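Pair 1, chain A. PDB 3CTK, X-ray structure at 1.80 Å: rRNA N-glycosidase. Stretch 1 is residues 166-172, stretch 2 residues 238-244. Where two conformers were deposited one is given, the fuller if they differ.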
# COMPACT_ATOMS: atom_id res chain seq x y z
N ALA A 166 0.26 4.70 2.33
CA ALA A 166 -0.49 5.77 2.99
C ALA A 166 -1.12 5.24 4.27
O ALA A 166 -1.23 5.95 5.27
CB ALA A 166 -1.57 6.31 2.05
N ALA A 167 -1.55 3.98 4.25
CA ALA A 167 -2.14 3.36 5.42
C ALA A 167 -1.07 3.22 6.50
O ALA A 167 -1.31 3.49 7.68
CB ALA A 167 -2.71 1.99 5.07
N ARG A 168 0.13 2.82 6.09
CA ARG A 168 1.24 2.63 7.01
C ARG A 168 1.77 3.94 7.60
O ARG A 168 2.12 3.99 8.78
CB ARG A 168 2.41 1.94 6.31
CG ARG A 168 2.19 0.50 5.87
CD ARG A 168 3.38 0.06 5.01
NE ARG A 168 3.34 -1.35 4.65
CZ ARG A 168 3.68 -1.82 3.45
NH1 ARG A 168 4.07 -0.97 2.50
NH2 ARG A 168 3.65 -3.12 3.19
N PHE A 169 1.81 4.98 6.77
CA PHE A 169 2.36 6.28 7.16
C PHE A 169 1.46 7.49 7.01
O PHE A 169 1.09 7.86 5.89
CB PHE A 169 3.63 6.54 6.34
CG PHE A 169 4.71 5.52 6.54
CD1 PHE A 169 5.56 5.59 7.65
CD2 PHE A 169 4.90 4.49 5.62
CE1 PHE A 169 6.58 4.66 7.83
CE2 PHE A 169 5.92 3.55 5.80
CZ PHE A 169 6.76 3.64 6.90
N LYS A 170 1.12 8.13 8.12
CA LYS A 170 0.30 9.34 8.07
C LYS A 170 0.98 10.41 7.22
O LYS A 170 0.31 11.21 6.57
CB LYS A 170 0.04 9.88 9.47
CG LYS A 170 -0.95 9.07 10.29
CD LYS A 170 -1.17 9.69 11.66
CE LYS A 170 -2.22 8.93 12.44
NZ LYS A 170 -2.43 9.52 13.80
N TYR A 171 2.32 10.43 7.24
CA TYR A 171 3.06 11.42 6.46
C TYR A 171 2.74 11.28 4.97
O TYR A 171 2.51 12.28 4.28
CB TYR A 171 4.58 11.25 6.64
CG TYR A 171 5.36 12.27 5.83
CD1 TYR A 171 5.50 13.58 6.28
CD2 TYR A 171 5.92 11.93 4.60
CE1 TYR A 171 6.16 14.54 5.51
CE2 TYR A 171 6.58 12.87 3.82
CZ TYR A 171 6.70 14.18 4.28
OH TYR A 171 7.34 15.12 3.51
N ILE A 172 2.74 10.04 4.49
CA ILE A 172 2.45 9.78 3.09
C ILE A 172 0.98 10.08 2.80
O ILE A 172 0.65 10.63 1.75
CB ILE A 172 2.79 8.31 2.72
CG1 ILE A 172 4.29 8.08 2.92
CG2 ILE A 172 2.41 8.01 1.27
CD1 ILE A 172 4.78 6.68 2.53
N SER A 238 6.52 9.12 15.78
CA SER A 238 5.14 8.69 15.98
C SER A 238 4.10 9.49 15.17
O SER A 238 3.13 8.91 14.67
CB SER A 238 4.78 8.74 17.47
OG SER A 238 4.93 10.04 18.01
N PRO A 239 4.29 10.81 15.01
CA PRO A 239 3.31 11.59 14.24
C PRO A 239 3.20 11.20 12.76
O PRO A 239 2.19 11.48 12.12
CB PRO A 239 3.80 13.03 14.41
CG PRO A 239 4.51 12.99 15.73
CD PRO A 239 5.27 11.70 15.66
N ASP A 240 4.24 10.56 12.23
CA ASP A 240 4.23 10.15 10.82
C ASP A 240 3.70 8.73 10.63
O ASP A 240 3.50 8.29 9.49
CB ASP A 240 5.64 10.22 10.22
CG ASP A 240 6.19 11.63 10.18
OD1 ASP A 240 5.42 12.57 9.88
OD2 ASP A 240 7.40 11.80 10.44
N MET A 241 3.46 8.02 11.72
CA MET A 241 3.00 6.63 11.64
C MET A 241 1.49 6.41 11.62
O MET A 241 0.75 7.02 12.40
CB MET A 241 3.59 5.82 12.79
CG MET A 241 5.10 5.84 12.88
SD MET A 241 5.92 5.43 11.32
CE MET A 241 5.53 3.69 11.14
N GLY A 242 1.05 5.51 10.74
CA GLY A 242 -0.36 5.18 10.63
C GLY A 242 -0.64 3.84 11.30
O GLY A 242 -1.60 3.70 12.06
N ILE A 243 0.20 2.85 11.00
CA ILE A 243 0.08 1.52 11.60
C ILE A 243 1.44 0.84 11.50
O ILE A 243 2.13 0.96 10.49
CB ILE A 243 -1.01 0.65 10.90
CG1 ILE A 243 -1.11 -0.71 11.60
CG2 ILE A 243 -0.67 0.46 9.43
CD1 ILE A 243 -2.32 -1.54 11.18
N LEU A 244 1.82 0.15 12.57
CA LEU A 244 3.11 -0.54 12.63
C LEU A 244 3.04 -2.01 12.25
O LEU A 244 1.99 -2.64 12.32
CB LEU A 244 3.70 -0.46 14.04
CG LEU A 244 3.85 0.92 14.70
CD1 LEU A 244 4.53 0.75 16.05
CD2 LEU A 244 4.66 1.84 13.81
O HOH W 1 0.20 8.66 14.70

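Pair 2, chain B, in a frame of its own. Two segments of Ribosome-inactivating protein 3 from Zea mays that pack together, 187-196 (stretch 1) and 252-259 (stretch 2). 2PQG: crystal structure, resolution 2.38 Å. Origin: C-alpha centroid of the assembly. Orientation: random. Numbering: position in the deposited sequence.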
# COMPACT_ATOMS: atom_id res chain seq x y z
N GLY B 187 0.18 0.65 -6.04
CA GLY B 187 0.28 0.11 -7.38
C GLY B 187 -1.07 0.28 -8.06
O GLY B 187 -1.15 0.54 -9.26
N LEU B 188 -2.14 0.14 -7.27
CA LEU B 188 -3.50 0.27 -7.78
C LEU B 188 -3.87 1.74 -8.05
O LEU B 188 -4.48 2.06 -9.07
CB LEU B 188 -4.50 -0.35 -6.79
CG LEU B 188 -4.46 -1.86 -6.53
CD1 LEU B 188 -5.35 -2.19 -5.34
CD2 LEU B 188 -4.92 -2.64 -7.75
N ARG B 189 -3.48 2.63 -7.14
CA ARG B 189 -3.75 4.05 -7.28
C ARG B 189 -2.99 4.71 -8.44
O ARG B 189 -3.56 5.45 -9.23
CB ARG B 189 -3.35 4.80 -6.01
CG ARG B 189 -4.24 4.65 -4.81
CD ARG B 189 -3.56 5.32 -3.64
NE ARG B 189 -4.37 5.29 -2.43
CZ ARG B 189 -4.02 5.86 -1.29
NH1 ARG B 189 -2.86 6.50 -1.20
NH2 ARG B 189 -4.83 5.82 -0.24
N PHE B 190 -1.69 4.45 -8.51
CA PHE B 190 -0.84 5.05 -9.53
C PHE B 190 -0.37 4.11 -10.62
O PHE B 190 0.23 3.08 -10.31
CB PHE B 190 0.40 5.67 -8.89
CG PHE B 190 0.12 6.69 -7.84
CD1 PHE B 190 -0.26 6.32 -6.56
CD2 PHE B 190 0.22 8.04 -8.14
CE1 PHE B 190 -0.52 7.28 -5.58
CE2 PHE B 190 -0.04 9.01 -7.18
CZ PHE B 190 -0.41 8.63 -5.89
N ASN B 191 -0.62 4.47 -11.87
CA ASN B 191 -0.14 3.64 -12.97
C ASN B 191 1.35 3.97 -13.18
O ASN B 191 2.04 3.31 -13.95
CB ASN B 191 -0.94 3.86 -14.26
CG ASN B 191 -1.29 5.31 -14.51
OD1 ASN B 191 -1.49 5.72 -15.65
ND2 ASN B 191 -1.39 6.08 -13.44
N THR B 192 1.84 4.98 -12.48
CA THR B 192 3.25 5.33 -12.57
C THR B 192 4.02 4.30 -11.72
O THR B 192 5.15 3.93 -12.03
CB THR B 192 3.52 6.79 -12.07
OG1 THR B 192 4.93 7.07 -12.14
CG2 THR B 192 3.02 6.98 -10.65
N VAL B 193 3.37 3.82 -10.66
CA VAL B 193 3.96 2.83 -9.77
C VAL B 193 3.80 1.42 -10.35
O VAL B 193 4.74 0.62 -10.33
CB VAL B 193 3.30 2.87 -8.37
CG1 VAL B 193 3.71 1.65 -7.56
CG2 VAL B 193 3.72 4.15 -7.66
N SER B 194 2.61 1.12 -10.87
CA SER B 194 2.38 -0.19 -11.45
C SER B 194 3.30 -0.39 -12.66
O SER B 194 3.76 -1.50 -12.91
CB SER B 194 0.91 -0.35 -11.85
OG SER B 194 0.53 0.65 -12.77
N ARG B 195 3.57 0.68 -13.41
CA ARG B 195 4.47 0.55 -14.57
C ARG B 195 5.90 0.26 -14.10
O ARG B 195 6.59 -0.58 -14.67
CB ARG B 195 4.49 1.82 -15.42
CG ARG B 195 3.23 2.07 -16.24
CD ARG B 195 3.53 2.98 -17.41
NE ARG B 195 4.12 4.25 -16.99
CZ ARG B 195 3.44 5.29 -16.53
NH1 ARG B 195 4.08 6.39 -16.16
NH2 ARG B 195 2.11 5.23 -16.45
N THR B 196 6.34 0.97 -13.07
CA THR B 196 7.68 0.79 -12.53
C THR B 196 7.84 -0.53 -11.80
O THR B 196 8.86 -1.21 -11.96
CB THR B 196 8.05 1.95 -11.59
OG1 THR B 196 8.04 3.18 -12.33
CG2 THR B 196 9.45 1.75 -11.00
N ALA B 252 -1.00 14.14 -15.72
CA ALA B 252 -1.63 13.53 -14.57
C ALA B 252 -2.23 12.18 -14.95
O ALA B 252 -2.28 11.26 -14.13
CB ALA B 252 -2.71 14.45 -14.02
N ALA B 253 -2.68 12.05 -16.20
CA ALA B 253 -3.28 10.81 -16.67
C ALA B 253 -2.22 9.72 -16.83
O ALA B 253 -2.53 8.52 -16.91
CB ALA B 253 -4.01 11.04 -17.98
N ARG B 254 -0.96 10.11 -16.88
CA ARG B 254 0.14 9.15 -17.03
C ARG B 254 0.66 8.75 -15.65
O ARG B 254 1.58 7.93 -15.54
CB ARG B 254 1.29 9.80 -17.78
CG ARG B 254 1.23 9.71 -19.28
CD ARG B 254 2.50 9.11 -19.85
NE ARG B 254 2.63 7.68 -19.54
CZ ARG B 254 3.59 6.89 -20.02
NH1 ARG B 254 4.51 7.39 -20.85
NH2 ARG B 254 3.63 5.61 -19.69
N ILE B 255 0.04 9.28 -14.61
CA ILE B 255 0.51 9.11 -13.25
C ILE B 255 -0.45 8.43 -12.28
O ILE B 255 -0.07 7.48 -11.61
CB ILE B 255 0.88 10.52 -12.72
CG1 ILE B 255 2.12 11.06 -13.45
CG2 ILE B 255 1.08 10.53 -11.23
CD1 ILE B 255 2.49 12.48 -13.07
N VAL B 256 -1.65 8.97 -12.19
CA VAL B 256 -2.67 8.40 -11.32
C VAL B 256 -3.67 7.63 -12.16
O VAL B 256 -4.07 8.06 -13.24
CB VAL B 256 -3.43 9.48 -10.51
CG1 VAL B 256 -2.59 9.91 -9.32
CG2 VAL B 256 -3.75 10.66 -11.40
N ALA B 257 -4.07 6.46 -11.66
CA ALA B 257 -5.02 5.61 -12.36
C ALA B 257 -6.41 5.77 -11.77
O ALA B 257 -7.40 5.77 -12.50
CB ALA B 257 -4.57 4.14 -12.27
N LEU B 258 -6.48 5.92 -10.45
CA LEU B 258 -7.76 6.10 -9.78
C LEU B 258 -7.71 7.28 -8.82
O LEU B 258 -6.83 7.36 -7.96
CB LEU B 258 -8.12 4.83 -9.00
CG LEU B 258 -8.22 3.53 -9.80
CD1 LEU B 258 -8.22 2.35 -8.82
CD2 LEU B 258 -9.46 3.53 -10.67
N VAL B 259 -8.67 8.20 -8.94
CA VAL B 259 -8.68 9.37 -8.07
C VAL B 259 -9.65 9.28 -6.91
O VAL B 259 -10.70 8.64 -6.99
CB VAL B 259 -8.99 10.66 -8.84
CG1 VAL B 259 -7.94 10.90 -9.89
CG2 VAL B 259 -10.38 10.60 -9.44

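In both pairs a helix breaks off, yields one extended residue and starts again as a second helix, and a segment from much later in the chain, mostly loop but opening with a 3-10 turn in pair 1, packs against the break. Fourteen central residues superpose with an RMSD of 0.7 Å. The residue at the break is Phe A169 in pair 1 and Phe B190 in pair 2, with phi/psi of -124/116° and -109/126°; each leaves helical geometry after the first helix and occupies the N-cap position of the second.

The backbone supplies the common polar framework. A carbonyl near the end of a helix lacks its usual partner, and here the opposing segment provides two. In pair 1, Arg A168 O accepts hydrogen bonds from Gly A242 N at 2.7 Å and from Ile A243 N at 3.1 Å; in pair 2, Arg B189 O accepts from Ala B257 N at 2.7 Å and from Leu B258 N at 3.2 Å. The second helix offers free amides in return: Tyr A171 N donates a weak bond to Asp A240 O (3.3 Å), and Thr B192 N donates to Ile B255 O at the same length. The matched arginines point CA-to-CB away from this contact, and their guanidinium groups are hydrogen-bonded elsewhere in the structure.

The phenylalanines nearly coincide, and both chi1 angles are m. A flat, apolar ring suits this buried place. Its neighbour is Met A241 in pair 1, where Phe A169 CE1 lies 3.6 Å from Met A241 CE. The shorter, branched Val B256 does the same work in pair 2, with Phe B190 CE2 3.4 Å from Val B256 CG1. Ile B255 adds a further apolar contact, its CG2 4.1 Å from Phe B190 CD2, whereas the matched Asp A240 places OD1 3.6 Å from Tyr A171 CB. Thr B192, matched to Tyr A171, instead brings a methyl to the isoleucine, CG2 to CG2 at 4.1 Å.

Gly A242 and Ala B257 differ instructively. An ideal CB on Gly A242 would lie 2.3 Å from Ala A167 O, a clash, so glycine fits this backbone. In pair 2 the CA at this position is displaced by 1.0 Å, and Ala B257 CB sits 3.8 Å from Leu B188 O. Beside it, branched aliphatic residues cover the same carbonyl: Ile A243 CG2 is 3.6 Å from Ala A167 O, and Leu B258 CD1 is 3.8 Å from Leu B188 O.

At the position after the phenylalanine, Lys A170 and Asn B191 differ in reach. The long, extended lysine lays CD 3.4 Å from Met A241 O and carries its charge outward, where a water accepts from Lys A170 NZ (2.9 Å) and donates to Ser A238 O and Met A241 O (both 2.9 Å). Compact Asn B191 stays close to the opposing backbone, with OD1 3.7 Å from Arg B254 C. In pair 2 Arg B195 NH1 and NH2 also donate to Arg B254 O at 3.0 and 2.9 Å.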